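Local coordinates for protein dihydropteroate synthase (Mycobacterium smegmatis, PDB 6OMZ) that probably catalyses the condensation of para-aminobenzoate with 6-hydroxymethyl-7,8-dihydropterin diphosphate to give 7,8-dihydropteroate, a precursor of folates, at residues 42-45 with 46-50; 78-81 with 82-86; 256-259 with 260-264. The protein carries 1 engineered substitution. All blocks are in the same frame, centred on the assembly; numbering follows the deposited sequence.

Contact 1 of 3, residues 42-45 with 46-50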
ATOM      1  N   ILE A  42     -15.392  10.544  14.635  1.00 23.86           N
ATOM      2  CA  ILE A  42     -14.153  10.644  13.882  1.00 24.24           C
ATOM      3  C   ILE A  42     -13.161  11.466  14.688  1.00 30.11           C
ATOM      4  O   ILE A  42     -13.524  12.470  15.318  1.00 26.81           O
ATOM      5  CB  ILE A  42     -14.413  11.254  12.494  1.00 27.47           C
ATOM      6  CG1 ILE A  42     -15.101  10.228  11.601  1.00 41.01           C
ATOM      7  CG2 ILE A  42     -13.111  11.673  11.836  1.00 25.38           C
ATOM      8  CD1 ILE A  42     -14.159   9.122  11.154  1.00 46.83           C
ATOM      9  N   ASP A  43     -11.903  11.014  14.717  1.00 22.23           N
ATOM     10  CA  ASP A  43     -10.897  11.584  15.613  1.00 26.35           C
ATOM     11  C   ASP A  43      -9.682  11.983  14.783  1.00 23.73           C
ATOM     12  O   ASP A  43      -8.700  11.242  14.685  1.00 23.35           O
ATOM     13  CB  ASP A  43     -10.535  10.597  16.728  1.00 28.06           C
ATOM     14  CG  ASP A  43      -9.672  11.227  17.810  1.00 28.95           C
ATOM     15  OD1 ASP A  43      -9.076  12.300  17.566  1.00 28.20           O
ATOM     16  OD2 ASP A  43      -9.583  10.644  18.911  1.00 34.64           O
ATOM     17  N   THR A  44      -9.753  13.181  14.205  1.00 24.01           N
ATOM     18  CA  THR A  44      -8.656  13.689  13.388  1.00 19.22           C
ATOM     19  C   THR A  44      -7.352  13.737  14.175  1.00 18.93           C
ATOM     20  O   THR A  44      -6.301  13.325  13.673  1.00 18.82           O
ATOM     21  CB  THR A  44      -9.007  15.085  12.867  1.00 21.73           C
ATOM     22  OG1 THR A  44     -10.123  14.989  11.985  1.00 24.27           O
ATOM     23  CG2 THR A  44      -7.823  15.702  12.137  1.00 30.03           C
ATOM     24  N   ASP A  45      -7.399  14.255  15.408  1.00 20.84           N
ATOM     25  CA  ASP A  45      -6.173  14.429  16.190  1.00 23.29           C
ATOM     26  C   ASP A  45      -5.478  13.095  16.455  1.00 26.60           C
ATOM     27  O   ASP A  45      -4.244  13.023  16.469  1.00 24.34           O
ATOM     28  CB  ASP A  45      -6.475  15.141  17.510  1.00 26.47           C
ATOM     29  CG  ASP A  45      -6.973  16.566  17.308  1.00 41.24           C
ATOM     30  OD1 ASP A  45      -6.701  17.153  16.238  1.00 42.93           O
ATOM     31  OD2 ASP A  45      -7.637  17.096  18.224  1.00 47.47           O
ATOM     32  N   ARG A  46      -6.250  12.033  16.696  1.00 19.19           N
ATOM     33  CA  ARG A  46      -5.639  10.725  16.922  1.00 20.17           C
ATOM     34  C   ARG A  46      -4.914  10.242  15.673  1.00 16.51           C
ATOM     35  O   ARG A  46      -3.805   9.700  15.761  1.00 16.25           O
ATOM     36  CB  ARG A  46      -6.696   9.706  17.352  1.00 24.84           C
ATOM     37  CG  ARG A  46      -6.109   8.414  17.920  1.00 34.57           C
ATOM     38  CD  ARG A  46      -6.840   7.164  17.447  1.00 43.54           C
ATOM     39  NE  ARG A  46      -8.036   6.848  18.228  1.00 55.87           N
ATOM     40  CZ  ARG A  46      -8.146   5.808  19.053  1.00 62.61           C
ATOM     41  NH1 ARG A  46      -7.131   4.968  19.219  1.00 63.40           N
ATOM     42  NH2 ARG A  46      -9.280   5.603  19.710  1.00 66.24           N
ATOM     43  N   ALA A  47      -5.527  10.434  14.498  1.00 16.68           N
ATOM     44  CA  ALA A  47      -4.892  10.008  13.255  1.00 15.82           C
ATOM     45  C   ALA A  47      -3.661  10.849  12.955  1.00 17.16           C
ATOM     46  O   ALA A  47      -2.644  10.326  12.483  1.00 16.21           O
ATOM     47  CB  ALA A  47      -5.890  10.080  12.093  1.00 19.66           C
ATOM     48  N   VAL A  48      -3.729  12.153  13.225  1.00 14.68           N
ATOM     49  CA  VAL A  48      -2.561  13.001  13.011  1.00 14.82           C
ATOM     50  C   VAL A  48      -1.418  12.584  13.932  1.00 20.30           C
ATOM     51  O   VAL A  48      -0.265  12.466  13.499  1.00 18.19           O
ATOM     52  CB  VAL A  48      -2.932  14.482  13.196  1.00 17.26           C
ATOM     53  CG1 VAL A  48      -1.676  15.332  13.337  1.00 17.79           C
ATOM     54  CG2 VAL A  48      -3.790  14.955  12.028  1.00 21.06           C
ATOM     55  N   GLU A  49      -1.715  12.362  15.219  1.00 16.31           N
ATOM     56  CA  GLU A  49      -0.657  11.930  16.130  1.00 21.13           C
ATOM     57  C   GLU A  49      -0.102  10.572  15.723  1.00 19.34           C
ATOM     58  O   GLU A  49       1.089  10.302  15.912  1.00 18.71           O
ATOM     59  CB  GLU A  49      -1.170  11.882  17.570  1.00 23.62           C
ATOM     60  CG  GLU A  49      -1.511  13.250  18.157  1.00 35.62           C
ATOM     61  CD  GLU A  49      -0.313  14.188  18.240  1.00 51.61           C
ATOM     62  OE1 GLU A  49       0.839  13.703  18.351  1.00 56.25           O
ATOM     63  OE2 GLU A  49      -0.528  15.420  18.196  1.00 54.99           O
ATOM     64  N   HIS A  50      -0.954   9.711  15.166  1.00 18.85           N
ATOM     65  CA  HIS A  50      -0.491   8.431  14.637  1.00 17.87           C
ATOM     66  C   HIS A  50       0.526   8.641  13.517  1.00 19.26           C
ATOM     67  O   HIS A  50       1.623   8.067  13.539  1.00 17.69           O
ATOM     68  CB  HIS A  50      -1.693   7.618  14.145  1.00 19.23           C
ATOM     69  CG  HIS A  50      -1.357   6.212  13.755  1.00 19.37           C
ATOM     70  ND1 HIS A  50      -2.225   5.412  13.048  1.00 18.89           N
ATOM     71  CD2 HIS A  50      -0.254   5.461  13.984  1.00 22.74           C
ATOM     72  CE1 HIS A  50      -1.671   4.230  12.851  1.00 21.04           C
ATOM     73  NE2 HIS A  50      -0.479   4.231  13.416  1.00 20.61           N
TER
HETATM   74  O   HOH W   1     -10.718   7.661  18.976  1.00 51.28           O
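D43 and R46 meet where the chain turns into helix 44-56, D43 holding the N-cap position. Its carbonyl O takes the first i to i+4 bond of the helix, from A47 N at 3.3 Å; T44 O and D45 O continue the ladder to V48 N and E49 N. The cap itself is made by the side chain. With CG anti to the backbone N (chi1 -170°), the D43 carboxylate folds over the first turn, and OD1 accepts from R46 N at 3.0 Å. That N-H reaches OD1 from above the carboxylate plane. The same carboxylate rests on the R46 side chain, D43 CG lying 3.4 Å from R46 CB, while the guanidinium is turned about 74° to it. D43 OD2 and R46 NE stay 4.2 Å apart, beyond a salt bridge; a water that donates to OD2 and accepts from R46 NH2 at the guanidinium edge spans the gap. Along the next flank, T44 CG2 packs on V48 CG2 at 4.1 Å, both side chains also touching E91 of helix 78-93. A carboxylate, probably negative, thus sits at the positive end of the helix dipole, where it accepts from a backbone N-H of the first turn, an arrangement consistent with a stabilised helix start.

Contact 2 of 3, residues 78-81 with 82-86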
ATOM      1  N   PRO A  78     -18.310   8.483  -0.999  1.00 34.73           N
ATOM      2  CA  PRO A  78     -17.028   9.172  -1.262  1.00 32.95           C
ATOM      3  C   PRO A  78     -16.933  10.555  -0.634  1.00 28.46           C
ATOM      4  O   PRO A  78     -15.827  10.986  -0.272  1.00 21.88           O
ATOM      5  CB  PRO A  78     -16.976   9.238  -2.795  1.00 30.53           C
ATOM      6  CG  PRO A  78     -17.744   8.032  -3.227  1.00 39.90           C
ATOM      7  CD  PRO A  78     -18.856   7.856  -2.217  1.00 36.41           C
ATOM      8  N   GLY A  79     -18.055  11.268  -0.488  1.00 25.61           N
ATOM      9  CA  GLY A  79     -18.017  12.533   0.233  1.00 27.84           C
ATOM     10  C   GLY A  79     -17.568  12.362   1.672  1.00 25.04           C
ATOM     11  O   GLY A  79     -16.802  13.174   2.198  1.00 24.92           O
ATOM     12  N   VAL A  80     -18.018  11.284   2.317  1.00 27.21           N
ATOM     13  CA  VAL A  80     -17.616  11.002   3.692  1.00 24.17           C
ATOM     14  C   VAL A  80     -16.162  10.549   3.739  1.00 22.84           C
ATOM     15  O   VAL A  80     -15.415  10.918   4.654  1.00 19.52           O
ATOM     16  CB  VAL A  80     -18.569   9.964   4.313  1.00 23.60           C
ATOM     17  CG1 VAL A  80     -18.052   9.484   5.668  1.00 25.17           C
ATOM     18  CG2 VAL A  80     -19.962  10.553   4.450  1.00 25.21           C
ATOM     19  N   GLU A  81     -15.731   9.758   2.748  1.00 16.08           N
ATOM     20  CA  GLU A  81     -14.325   9.357   2.677  1.00 16.40           C
ATOM     21  C   GLU A  81     -13.409  10.578   2.635  1.00 20.27           C
ATOM     22  O   GLU A  81     -12.432  10.671   3.393  1.00 18.00           O
ATOM     23  CB  GLU A  81     -14.105   8.461   1.454  1.00 16.32           C
ATOM     24  CG  GLU A  81     -12.684   7.874   1.319  1.00 14.64           C
ATOM     25  CD  GLU A  81     -12.495   7.121  -0.003  1.00 20.59           C
ATOM     26  OE1 GLU A  81     -13.454   7.068  -0.800  1.00 17.29           O
ATOM     27  OE2 GLU A  81     -11.388   6.597  -0.261  1.00 18.00           O
ATOM     28  N   ALA A  82     -13.729  11.543   1.769  1.00 16.73           N
ATOM     29  CA  ALA A  82     -12.894  12.733   1.632  1.00 19.44           C
ATOM     30  C   ALA A  82     -12.917  13.575   2.903  1.00 19.50           C
ATOM     31  O   ALA A  82     -11.878  14.091   3.336  1.00 18.90           O
ATOM     32  CB  ALA A  82     -13.359  13.563   0.431  1.00 19.37           C
ATOM     33  N   ALA A  83     -14.096  13.726   3.509  1.00 18.15           N
ATOM     34  CA  ALA A  83     -14.220  14.528   4.719  1.00 17.28           C
ATOM     35  C   ALA A  83     -13.407  13.939   5.864  1.00 17.75           C
ATOM     36  O   ALA A  83     -12.991  14.671   6.769  1.00 18.45           O
ATOM     37  CB  ALA A  83     -15.688  14.646   5.121  1.00 25.22           C
ATOM     38  N   ARG A  84     -13.181  12.624   5.850  1.00 14.55           N
ATOM     39  CA  ARG A  84     -12.391  11.996   6.908  1.00 20.39           C
ATOM     40  C   ARG A  84     -10.888  12.165   6.687  1.00 18.77           C
ATOM     41  O   ARG A  84     -10.137  12.379   7.649  1.00 17.47           O
ATOM     42  CB  ARG A  84     -12.751  10.512   7.014  1.00 19.42           C
ATOM     43  CG  ARG A  84     -14.138  10.266   7.599  1.00 21.75           C
ATOM     44  CD  ARG A  84     -14.504   8.791   7.631  1.00 20.28           C
ATOM     45  NE  ARG A  84     -15.863   8.616   8.141  1.00 18.61           N
ATOM     46  CZ  ARG A  84     -16.435   7.445   8.398  1.00 21.59           C
ATOM     47  NH1 ARG A  84     -15.762   6.312   8.219  1.00 21.42           N
ATOM     48  NH2 ARG A  84     -17.687   7.413   8.842  1.00 22.64           N
ATOM     49  N   VAL A  85     -10.429  12.070   5.439  1.00 13.26           N
ATOM     50  CA  VAL A  85      -8.985  12.065   5.209  1.00 12.33           C
ATOM     51  C   VAL A  85      -8.421  13.481   5.118  1.00 12.62           C
ATOM     52  O   VAL A  85      -7.280  13.706   5.526  1.00 13.24           O
ATOM     53  CB  VAL A  85      -8.598  11.248   3.960  1.00 10.46           C
ATOM     54  CG1 VAL A  85      -8.965   9.775   4.123  1.00 15.29           C
ATOM     55  CG2 VAL A  85      -9.209  11.847   2.688  1.00 11.12           C
ATOM     56  N   THR A  86      -9.183  14.450   4.593  1.00 18.47           N
ATOM     57  CA  THR A  86      -8.555  15.734   4.271  1.00 13.88           C
ATOM     58  C   THR A  86      -8.067  16.523   5.491  1.00 14.36           C
ATOM     59  O   THR A  86      -6.982  17.124   5.404  1.00 14.16           O
ATOM     60  CB  THR A  86      -9.468  16.621   3.402  1.00 11.34           C
ATOM     61  OG1 THR A  86     -10.782  16.738   3.966  1.00 17.87           O
ATOM     62  CG2 THR A  86      -9.558  16.053   1.984  1.00 13.39           C
TER
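V80 and R84, one turn apart in helix 78-93, lie side by side and point the same way. The arginine leaves the backbone with CG anti to the carbonyl carbon (chi1 -71°) and then runs fully extended, which carries its guanidinium back past the valine. V80 CG1 sits over one face of that group, 3.4 Å from R84 NE and 3.8 Å from R84 CZ, so an aliphatic methyl packs on the flat of the cation while NH1 reaches on to T31 OG1. Nearer the backbone, R84 CG approaches V80 O to 3.3 Å. In the backbone, R84 N bonds to V80 O at 3.1 Å, and a weaker, more bent bond runs to E81 O. E81 leaves the helix in another direction: its straight side chain ends in a carboxylate held by T103 OG1 and H105 ND1. One turn further on, T86 OG1 donates to A82 O at 2.9 Å, so this carbonyl serves both the hydroxyl and T86 N. The segment opens the helix of a beta-alpha-beta unit, between strands 61-65 and 98-102 of the TIM barrel, with E81 linking it to T103 and H105, just after strand 98-102.

Contact 3 of 3, residues 256-259 with 260-264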
ATOM      1  N   ILE A 256       9.735  -9.697   5.618  1.00  9.89           N
ATOM      2  CA  ILE A 256       9.392  -9.422   4.227  1.00 10.18           C
ATOM      3  C   ILE A 256       9.943  -8.064   3.792  1.00 10.19           C
ATOM      4  O   ILE A 256      10.441  -7.919   2.672  1.00 11.01           O
ATOM      5  CB  ILE A 256       7.870  -9.528   4.030  1.00 11.82           C
ATOM      6  CG1 ILE A 256       7.486 -11.017   4.019  1.00 14.01           C
ATOM      7  CG2 ILE A 256       7.421  -8.817   2.742  1.00 10.21           C
ATOM      8  CD1 ILE A 256       6.001 -11.289   3.914  1.00 14.34           C
ATOM      9  N   SER A 257       9.890  -7.056   4.671  1.00 10.96           N
ATOM     10  CA  SER A 257      10.486  -5.767   4.307  1.00 16.21           C
ATOM     11  C   SER A 257      11.961  -5.926   3.945  1.00 16.36           C
ATOM     12  O   SER A 257      12.430  -5.356   2.953  1.00 13.66           O
ATOM     13  CB  SER A 257      10.329  -4.753   5.438  1.00 11.02           C
ATOM     14  OG  SER A 257       8.975  -4.358   5.604  1.00 13.91           O
ATOM     15  N   VAL A 258      12.694  -6.725   4.720  1.00 11.98           N
ATOM     16  CA  VAL A 258      14.118  -6.933   4.459  1.00 10.18           C
ATOM     17  C   VAL A 258      14.333  -7.674   3.140  1.00 12.62           C
ATOM     18  O   VAL A 258      15.194  -7.300   2.332  1.00 12.76           O
ATOM     19  CB  VAL A 258      14.764  -7.673   5.643  1.00 11.50           C
ATOM     20  CG1 VAL A 258      16.126  -8.266   5.235  1.00 13.05           C
ATOM     21  CG2 VAL A 258      14.945  -6.708   6.789  1.00 16.55           C
ATOM     22  N   LEU A 259      13.578  -8.753   2.909  1.00 10.23           N
ATOM     23  CA  LEU A 259      13.768  -9.514   1.675  1.00  9.20           C
ATOM     24  C   LEU A 259      13.317  -8.700   0.470  1.00 12.76           C
ATOM     25  O   LEU A 259      13.950  -8.743  -0.592  1.00 15.76           O
ATOM     26  CB  LEU A 259      13.019 -10.849   1.751  1.00 11.38           C
ATOM     27  CG  LEU A 259      13.568 -11.857   2.774  1.00 16.62           C
ATOM     28  CD1 LEU A 259      12.690 -13.096   2.856  1.00 17.61           C
ATOM     29  CD2 LEU A 259      15.003 -12.260   2.434  1.00 17.84           C
ATOM     30  N   ALA A 260      12.238  -7.929   0.627  1.00 12.08           N
ATOM     31  CA  ALA A 260      11.833  -7.023  -0.444  1.00 14.48           C
ATOM     32  C   ALA A 260      12.920  -5.997  -0.739  1.00 14.44           C
ATOM     33  O   ALA A 260      13.231  -5.730  -1.907  1.00 14.74           O
ATOM     34  CB  ALA A 260      10.528  -6.326  -0.072  1.00 11.87           C
ATOM     35  N   ALA A 261      13.509  -5.405   0.308  1.00 11.57           N
ATOM     36  CA  ALA A 261      14.587  -4.447   0.082  1.00 12.77           C
ATOM     37  C   ALA A 261      15.760  -5.098  -0.642  1.00 16.72           C
ATOM     38  O   ALA A 261      16.330  -4.505  -1.567  1.00 13.47           O
ATOM     39  CB  ALA A 261      15.047  -3.833   1.405  1.00 16.78           C
ATOM     40  N   MET A 262      16.142  -6.315  -0.224  1.00 15.33           N
ATOM     41  CA  MET A 262      17.275  -7.001  -0.838  1.00 18.24           C
ATOM     42  C   MET A 262      17.032  -7.279  -2.314  1.00 19.57           C
ATOM     43  O   MET A 262      17.984  -7.340  -3.099  1.00 15.76           O
ATOM     44  CB  MET A 262      17.566  -8.310  -0.100  1.00 19.03           C
ATOM     45  CG  MET A 262      18.110  -8.110   1.321  1.00 20.53           C
ATOM     46  SD  MET A 262      18.251  -9.694   2.193  1.00 24.02           S
ATOM     47  CE  MET A 262      18.520 -10.786   0.796  1.00 31.17           C
ATOM     48  N   HIS A 263      15.774  -7.448  -2.711  1.00 17.37           N
ATOM     49  CA  HIS A 263      15.441  -7.810  -4.078  1.00 20.11           C
ATOM     50  C   HIS A 263      14.962  -6.621  -4.905  1.00 20.55           C
ATOM     51  O   HIS A 263      14.405  -6.816  -5.987  1.00 23.67           O
ATOM     52  CB  HIS A 263      14.412  -8.939  -4.067  1.00 16.86           C
ATOM     53  CG  HIS A 263      14.993 -10.244  -3.619  1.00 12.02           C
ATOM     54  ND1 HIS A 263      15.960 -10.907  -4.342  1.00 17.81           N
ATOM     55  CD2 HIS A 263      14.785 -10.981  -2.501  1.00 16.55           C
ATOM     56  CE1 HIS A 263      16.302 -12.014  -3.704  1.00 17.89           C
ATOM     57  NE2 HIS A 263      15.603 -12.082  -2.585  1.00 16.03           N
ATOM     58  N   GLY A 264      15.187  -5.402  -4.428  1.00 18.22           N
ATOM     59  CA  GLY A 264      15.069  -4.218  -5.256  1.00 15.75           C
ATOM     60  C   GLY A 264      13.761  -3.463  -5.176  1.00 17.82           C
ATOM     61  O   GLY A 264      13.547  -2.561  -5.998  1.00 15.44           O
TER
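M262 reaches back along the last turn of helix 250-262 to touch both V258 and L259. Its CG stands anti to the carbonyl carbon (chi1 -68°), bringing that methylene to 3.2 Å from V258 O. Together with a straight chi2, this brings the sulfur against two side chains of the preceding turn, with M262 SD 4.0 Å from V258 CG1 and 4.1 Å from L259 CD2. The bend at chi3, near 29° and off the usual staggered values, then sets the methyl CE beside L259 CD2. The two approaches differ: the methionine crosses V258, which presents CG1, at a slant but runs beside L259, both side chains heading the same way. H263, already outside the helix, turns its ring back over the final turn, and H263 CD2 lies 3.1 Å from L259 O, the same oxygen that takes a weak bond from H263 N. Elsewhere the ladder is regular, A260 N meeting I256 O at 2.7 Å. The inner flank faces the barrel, where A260 and S257 touch V268 of strand 267-270 and S257 OG bonds to S276 OG. G264, at positive phi (97°), is the C-prime residue of a Schellman motif: G264 N bonds to A261 O, and A265 N turns back to A260 O, closing the helix just before that strand of the TIM barrel.

Overall arrangement
The three contacts come in series along one TIM-barrel chain, each at or near one end of a single helix: contact 1 begins helix 44-56, contact 2 begins helix 78-93, and contact 3 ends helix 250-262. Contacts 1 and 2 have centres 14 Å apart and meet directly, I42 CD1 packing against R84 NE at 3.5 Å, so the approach to helix 44-56 packs on the second turn of helix 78-93. Contact 3 lies far off, its centre about 31 Å from that of contact 1 and 33 Å from that of contact 2, the latter across the chain's centre. An N-cap in contact 1 and a Schellman ending in contact 3 delimit two of the helices that pack round the parallel strands of a barrel whose pocket holds the pterin monophosphate.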